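Local coordinates for uncharacterized protein YfeY (Escherichia coli, PDB 2QZB) that is of unknown function but is probably an exported, lipid-anchored member of the DUF1131 family, at residues Thr99-Cys112 / Glu124-Phe137. Sequence-based numbering, arbitrary orientation. Where two conformers were deposited one is given.
Sequences TPFSDLYSKAFGNC and ECKAEGSQHISYQF
Cys-112 and Cys-125 sit opposite each other as a non-hydrogen-bonded antiparallel pair, their CA atoms 4.0 Å apart, where the outermost strand 112-114 meets strand 123-126. A disulfide joins them across the strands, SG to SG. Just beyond it, the backbone N of Lys-126 donates to Asn-111 O at 3.2 Å. The Lys-126 side chain bends about its CB-CG bond (chi2 118°), runs past that same carbonyl, and brings NZ to Gly-110 O in a weak bond.

On the sheet face that carries the two cysteines, Tyr-105 lies across Cys-125. Cys-125 SG lies obliquely 4.6 Å from the Tyr-105 ring centroid, and Tyr-105 CZ rests against Cys-125 CB. Tyr-105 OH donates to Lys-126 O at 2.7 Å, arriving well above the carbonyl plane and not along a lone pair. Tyr-105 OH also sits at the edge of the Tyr-135 ring, near CD2; the Tyr-135 hydroxyl itself bonds to Thr-93.

This is one end of a long antiparallel sheet, in which 123-126 and 133-138 form a hairpin and the short helix 101-104 covers one face. Chi1 of -177° turns the Phe-101 ring away from its own amide nitrogen and sets its edge against the face of Phe-137 in a T-shaped pair, planes at 82°, CD1 lying over the centre of the Phe-137 face. Phe-101 CE1 also reaches the Cys-125 sulfur, which lies at the ring edge. Leu-104 CD1 meets the rim of the Phe-137 ring at CZ, 3.9 Å away, while Leu-154 of helix 151-154 packs against Phe-101 and Val-159 against Phe-137.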
loop_
_atom_site.group_PDB
_atom_site.type_symbol
_atom_site.label_atom_id
_atom_site.label_comp_id
_atom_site.label_asym_id
_atom_site.label_seq_id
_atom_site.Cartn_x
_atom_site.Cartn_y
_atom_site.Cartn_z
ATOM N N THR A 99 0.473 -9.320 8.659
ATOM C CA THR A 99 -0.304 -10.534 8.377
ATOM C C THR A 99 0.632 -11.534 7.672
ATOM O O THR A 99 1.335 -11.148 6.756
ATOM C CB THR A 99 -1.536 -10.221 7.513
ATOM O OG1 THR A 99 -2.407 -9.393 8.281
ATOM C CG2 THR A 99 -2.332 -11.527 7.093
ATOM N N PRO A 100 0.662 -12.808 8.118
ATOM C CA PRO A 100 1.463 -13.826 7.433
ATOM C C PRO A 100 0.925 -14.129 6.014
ATOM O O PRO A 100 -0.277 -14.178 5.790
ATOM C CB PRO A 100 1.350 -15.055 8.349
ATOM C CG PRO A 100 0.974 -14.447 9.755
ATOM C CD PRO A 100 0.014 -13.342 9.333
ATOM N N PHE A 101 1.823 -14.292 5.059
ATOM C CA PHE A 101 1.410 -14.738 3.716
ATOM C C PHE A 101 0.465 -15.964 3.739
ATOM O O PHE A 101 -0.579 -15.970 3.069
ATOM C CB PHE A 101 2.685 -15.071 2.921
ATOM C CG PHE A 101 2.434 -15.481 1.498
ATOM C CD1 PHE A 101 2.277 -14.519 0.497
ATOM C CD2 PHE A 101 2.429 -16.835 1.140
ATOM C CE1 PHE A 101 2.058 -14.884 -0.837
ATOM C CE2 PHE A 101 2.226 -17.221 -0.185
ATOM C CZ PHE A 101 2.026 -16.254 -1.180
ATOM N N SER A 102 0.850 -16.979 4.525
ATOM C CA SER A 102 0.156 -18.278 4.656
ATOM C C SER A 102 -1.238 -18.188 5.268
ATOM O O SER A 102 -2.051 -19.135 5.130
ATOM C CB SER A 102 1.018 -19.221 5.497
ATOM O OG SER A 102 1.281 -18.648 6.776
ATOM N N ASP A 103 -1.532 -17.045 5.901
ATOM C CA ASP A 103 -2.893 -16.730 6.346
ATOM C C ASP A 103 -3.837 -16.446 5.138
ATOM O O ASP A 103 -5.070 -16.599 5.207
ATOM C CB ASP A 103 -2.854 -15.501 7.292
ATOM C CG ASP A 103 -2.605 -15.880 8.763
ATOM O OD1 ASP A 103 -2.264 -17.041 9.047
ATOM O OD2 ASP A 103 -2.750 -15.012 9.653
ATOM N N LEU A 104 -3.256 -16.011 4.032
ATOM C CA LEU A 104 -4.072 -15.500 2.925
ATOM C C LEU A 104 -4.019 -16.327 1.678
ATOM O O LEU A 104 -5.020 -16.409 0.973
ATOM C CB LEU A 104 -3.662 -14.062 2.569
ATOM C CG LEU A 104 -3.731 -13.114 3.759
ATOM C CD1 LEU A 104 -3.016 -11.829 3.412
ATOM C CD2 LEU A 104 -5.178 -12.876 4.203
ATOM N N TYR A 105 -2.854 -16.908 1.397
ATOM C CA TYR A 105 -2.600 -17.607 0.128
ATOM C C TYR A 105 -1.959 -18.956 0.373
ATOM O O TYR A 105 -1.072 -19.084 1.214
ATOM C CB TYR A 105 -1.711 -16.795 -0.826
ATOM C CG TYR A 105 -2.199 -15.380 -1.059
ATOM C CD1 TYR A 105 -3.290 -15.134 -1.871
ATOM C CD2 TYR A 105 -1.598 -14.304 -0.401
ATOM C CE1 TYR A 105 -3.771 -13.838 -2.076
ATOM C CE2 TYR A 105 -2.090 -12.979 -0.569
ATOM C CZ TYR A 105 -3.153 -12.766 -1.432
ATOM O OH TYR A 105 -3.627 -11.493 -1.628
ATOM N N SER A 106 -2.425 -19.961 -0.358
ATOM C CA SER A 106 -1.799 -21.281 -0.323
ATOM C C SER A 106 -0.644 -21.371 -1.298
ATOM O O SER A 106 0.205 -22.256 -1.182
ATOM C CB SER A 106 -2.817 -22.373 -0.610
ATOM O OG SER A 106 -3.108 -22.468 -1.968
ATOM N N LYS A 107 -0.606 -20.426 -2.243
ATOM C CA LYS A 107 0.422 -20.373 -3.276
ATOM C C LYS A 107 0.423 -19.001 -3.941
ATOM O O LYS A 107 -0.563 -18.271 -3.897
ATOM C CB LYS A 107 0.236 -21.503 -4.306
ATOM C CG LYS A 107 -0.888 -21.317 -5.293
ATOM C CD LYS A 107 -1.242 -22.635 -6.035
ATOM C CE LYS A 107 -0.215 -22.998 -7.135
ATOM N NZ LYS A 107 -0.815 -23.609 -8.393
ATOM N N ALA A 108 1.549 -18.637 -4.521
ATOM C CA ALA A 108 1.707 -17.314 -5.153
ATOM C C ALA A 108 1.087 -17.220 -6.549
ATOM O O ALA A 108 0.552 -16.165 -6.925
ATOM C CB ALA A 108 3.194 -16.947 -5.209
ATOM N N PHE A 109 1.146 -18.329 -7.287
ATOM C CA PHE A 109 0.765 -18.407 -8.709
ATOM C C PHE A 109 -0.474 -17.592 -9.007
ATOM O O PHE A 109 -1.524 -17.753 -8.360
ATOM C CB PHE A 109 0.583 -19.882 -9.147
ATOM C CG PHE A 109 0.218 -20.055 -10.611
ATOM C CD1 PHE A 109 1.207 -20.306 -11.563
ATOM C CD2 PHE A 109 -1.113 -19.956 -11.037
ATOM C CE1 PHE A 109 0.880 -20.440 -12.913
ATOM C CE2 PHE A 109 -1.447 -20.094 -12.383
ATOM C CZ PHE A 109 -0.449 -20.336 -13.321
ATOM N N GLY A 110 -0.333 -16.674 -9.958
ATOM C CA GLY A 110 -1.460 -15.917 -10.501
ATOM C C GLY A 110 -1.998 -14.808 -9.614
ATOM O O GLY A 110 -2.533 -13.823 -10.118
ATOM N N ASN A 111 -1.918 -15.001 -8.295
ATOM C CA ASN A 111 -2.317 -13.992 -7.294
ATOM C C ASN A 111 -1.312 -12.802 -7.197
ATOM O O ASN A 111 -1.686 -11.636 -6.952
ATOM C CB ASN A 111 -2.345 -14.655 -5.901
ATOM C CG ASN A 111 -3.282 -15.885 -5.807
ATOM O OD1 ASN A 111 -4.502 -15.733 -5.661
ATOM N ND2 ASN A 111 -2.692 -17.110 -5.799
ATOM N N CYS A 112 -0.037 -13.139 -7.387
ATOM C CA CYS A 112 1.103 -12.366 -6.908
ATOM C C CYS A 112 2.144 -12.192 -7.988
ATOM O O CYS A 112 2.277 -13.037 -8.865
ATOM C CB CYS A 112 1.771 -13.094 -5.743
ATOM S SG CYS A 112 0.632 -13.505 -4.401
ATOM N N GLU A 124 3.949 -8.439 -4.614
ATOM C CA GLU A 124 2.659 -7.798 -4.507
ATOM C C GLU A 124 1.539 -8.718 -4.998
ATOM O O GLU A 124 1.644 -9.280 -6.101
ATOM C CB GLU A 124 2.665 -6.532 -5.335
ATOM C CG GLU A 124 1.450 -5.652 -5.156
ATOM C CD GLU A 124 1.577 -4.384 -5.946
ATOM O OE1 GLU A 124 2.674 -3.768 -5.924
ATOM O OE2 GLU A 124 0.593 -4.024 -6.609
ATOM N N CYS A 125 0.471 -8.814 -4.204
ATOM C CA CYS A 125 -0.656 -9.725 -4.433
ATOM C C CYS A 125 -1.972 -8.990 -4.306
ATOM O O CYS A 125 -2.160 -8.227 -3.372
ATOM C CB CYS A 125 -0.685 -10.874 -3.398
ATOM S SG CYS A 125 0.850 -11.877 -3.172
ATOM N N LYS A 126 -2.914 -9.270 -5.206
ATOM C CA LYS A 126 -4.222 -8.644 -5.132
ATOM C C LYS A 126 -5.003 -9.270 -4.013
ATOM O O LYS A 126 -4.915 -10.486 -3.763
ATOM C CB LYS A 126 -5.007 -8.787 -6.455
ATOM C CG LYS A 126 -4.164 -8.640 -7.698
ATOM C CD LYS A 126 -4.182 -9.944 -8.544
ATOM C CE LYS A 126 -3.501 -9.769 -9.914
ATOM N NZ LYS A 126 -3.063 -11.091 -10.495
ATOM N N ALA A 127 -5.765 -8.446 -3.328
ATOM C CA ALA A 127 -6.618 -8.896 -2.278
ATOM C C ALA A 127 -7.779 -9.662 -2.911
ATOM O O ALA A 127 -8.348 -9.232 -3.932
ATOM C CB ALA A 127 -7.118 -7.726 -1.514
ATOM N N GLU A 128 -8.102 -10.811 -2.314
ATOM C CA GLU A 128 -9.184 -11.678 -2.793
ATOM C C GLU A 128 -10.531 -10.923 -2.801
ATOM O O GLU A 128 -10.947 -10.337 -1.807
ATOM C CB GLU A 128 -9.245 -12.950 -1.913
ATOM C CG GLU A 128 -10.446 -13.853 -2.185
ATOM C CD GLU A 128 -10.442 -14.354 -3.618
ATOM O OE1 GLU A 128 -9.369 -14.839 -4.054
ATOM O OE2 GLU A 128 -11.485 -14.244 -4.310
ATOM N N GLY A 129 -11.197 -10.907 -3.950
ATOM C CA GLY A 129 -12.492 -10.225 -4.069
ATOM C C GLY A 129 -12.449 -8.698 -4.152
ATOM O O GLY A 129 -13.507 -8.032 -4.126
ATOM N N SER A 130 -11.244 -8.132 -4.247
ATOM C CA SER A 130 -11.089 -6.670 -4.347
ATOM C C SER A 130 -10.694 -6.228 -5.748
ATOM O O SER A 130 -9.917 -6.906 -6.414
ATOM C CB SER A 130 -10.025 -6.172 -3.367
ATOM O OG SER A 130 -9.894 -4.756 -3.464
ATOM N N GLN A 131 -11.203 -5.075 -6.175
ATOM C CA GLN A 131 -10.811 -4.426 -7.431
ATOM C C GLN A 131 -9.722 -3.362 -7.185
ATOM O O GLN A 131 -9.106 -2.858 -8.116
ATOM C CB GLN A 131 -12.033 -3.731 -8.057
ATOM C CG GLN A 131 -13.150 -4.673 -8.566
ATOM C CD GLN A 131 -14.525 -4.013 -8.627
ATOM O OE1 GLN A 131 -15.547 -4.681 -8.451
ATOM N NE2 GLN A 131 -14.559 -2.697 -8.863
ATOM N N HIS A 132 -9.517 -2.978 -5.924
ATOM C CA HIS A 132 -8.661 -1.798 -5.642
ATOM C C HIS A 132 -7.508 -2.033 -4.693
ATOM O O HIS A 132 -6.576 -1.242 -4.686
ATOM C CB HIS A 132 -9.522 -0.632 -5.142
ATOM C CG HIS A 132 -10.519 -0.171 -6.144
ATOM N ND1 HIS A 132 -11.854 -0.524 -6.086
ATOM C CD2 HIS A 132 -10.367 0.554 -7.279
ATOM C CE1 HIS A 132 -12.480 -0.017 -7.134
ATOM N NE2 HIS A 132 -11.604 0.652 -7.865
ATOM N N ILE A 133 -7.554 -3.118 -3.909
ATOM C CA ILE A 133 -6.562 -3.380 -2.833
ATOM C C ILE A 133 -5.577 -4.500 -3.182
ATOM O O ILE A 133 -5.976 -5.558 -3.736
ATOM C CB ILE A 133 -7.285 -3.655 -1.470
ATOM C CG1 ILE A 133 -8.226 -2.506 -1.117
ATOM C CG2 ILE A 133 -6.287 -3.926 -0.307
ATOM C CD1 ILE A 133 -9.212 -2.873 0.036
ATOM N N SER A 134 -4.291 -4.245 -2.880
ATOM C CA SER A 134 -3.195 -5.183 -3.032
ATOM C C SER A 134 -2.397 -5.149 -1.735
ATOM O O SER A 134 -2.490 -4.175 -0.994
ATOM C CB SER A 134 -2.260 -4.741 -4.158
ATOM O OG SER A 134 -2.937 -4.699 -5.405
ATOM N N TYR A 135 -1.608 -6.192 -1.491
ATOM C CA TYR A 135 -0.730 -6.273 -0.325
ATOM C C TYR A 135 0.665 -6.496 -0.864
ATOM O O TYR A 135 0.850 -7.293 -1.797
ATOM C CB TYR A 135 -1.123 -7.458 0.586
ATOM C CG TYR A 135 -2.601 -7.568 0.924
ATOM C CD1 TYR A 135 -3.275 -6.529 1.551
ATOM C CD2 TYR A 135 -3.322 -8.728 0.628
ATOM C CE1 TYR A 135 -4.626 -6.614 1.836
ATOM C CE2 TYR A 135 -4.671 -8.835 0.945
ATOM C CZ TYR A 135 -5.311 -7.788 1.547
ATOM O OH TYR A 135 -6.642 -7.887 1.888
ATOM N N GLN A 136 1.654 -5.812 -0.325
ATOM C CA GLN A 136 3.030 -6.231 -0.593
ATOM C C GLN A 136 3.539 -7.034 0.585
ATOM O O GLN A 136 3.146 -6.786 1.743
ATOM C CB GLN A 136 3.977 -5.051 -0.888
ATOM C CG GLN A 136 3.607 -4.232 -2.128
ATOM C CD GLN A 136 4.729 -3.271 -2.592
ATOM O OE1 GLN A 136 5.734 -3.066 -1.891
ATOM N NE2 GLN A 136 4.551 -2.688 -3.782
ATOM N N PHE A 137 4.417 -7.998 0.296
ATOM C CA PHE A 137 4.942 -8.906 1.320
ATOM C C PHE A 137 6.442 -8.747 1.350
ATOM O O PHE A 137 7.046 -8.456 0.321
ATOM C CB PHE A 137 4.567 -10.372 0.996
ATOM C CG PHE A 137 3.116 -10.676 1.243
ATOM C CD1 PHE A 137 2.160 -10.438 0.249
ATOM C CD2 PHE A 137 2.701 -11.139 2.465
ATOM C CE1 PHE A 137 0.824 -10.680 0.486
ATOM C CE2 PHE A 137 1.380 -11.391 2.702
ATOM C CZ PHE A 137 0.429 -11.140 1.721
#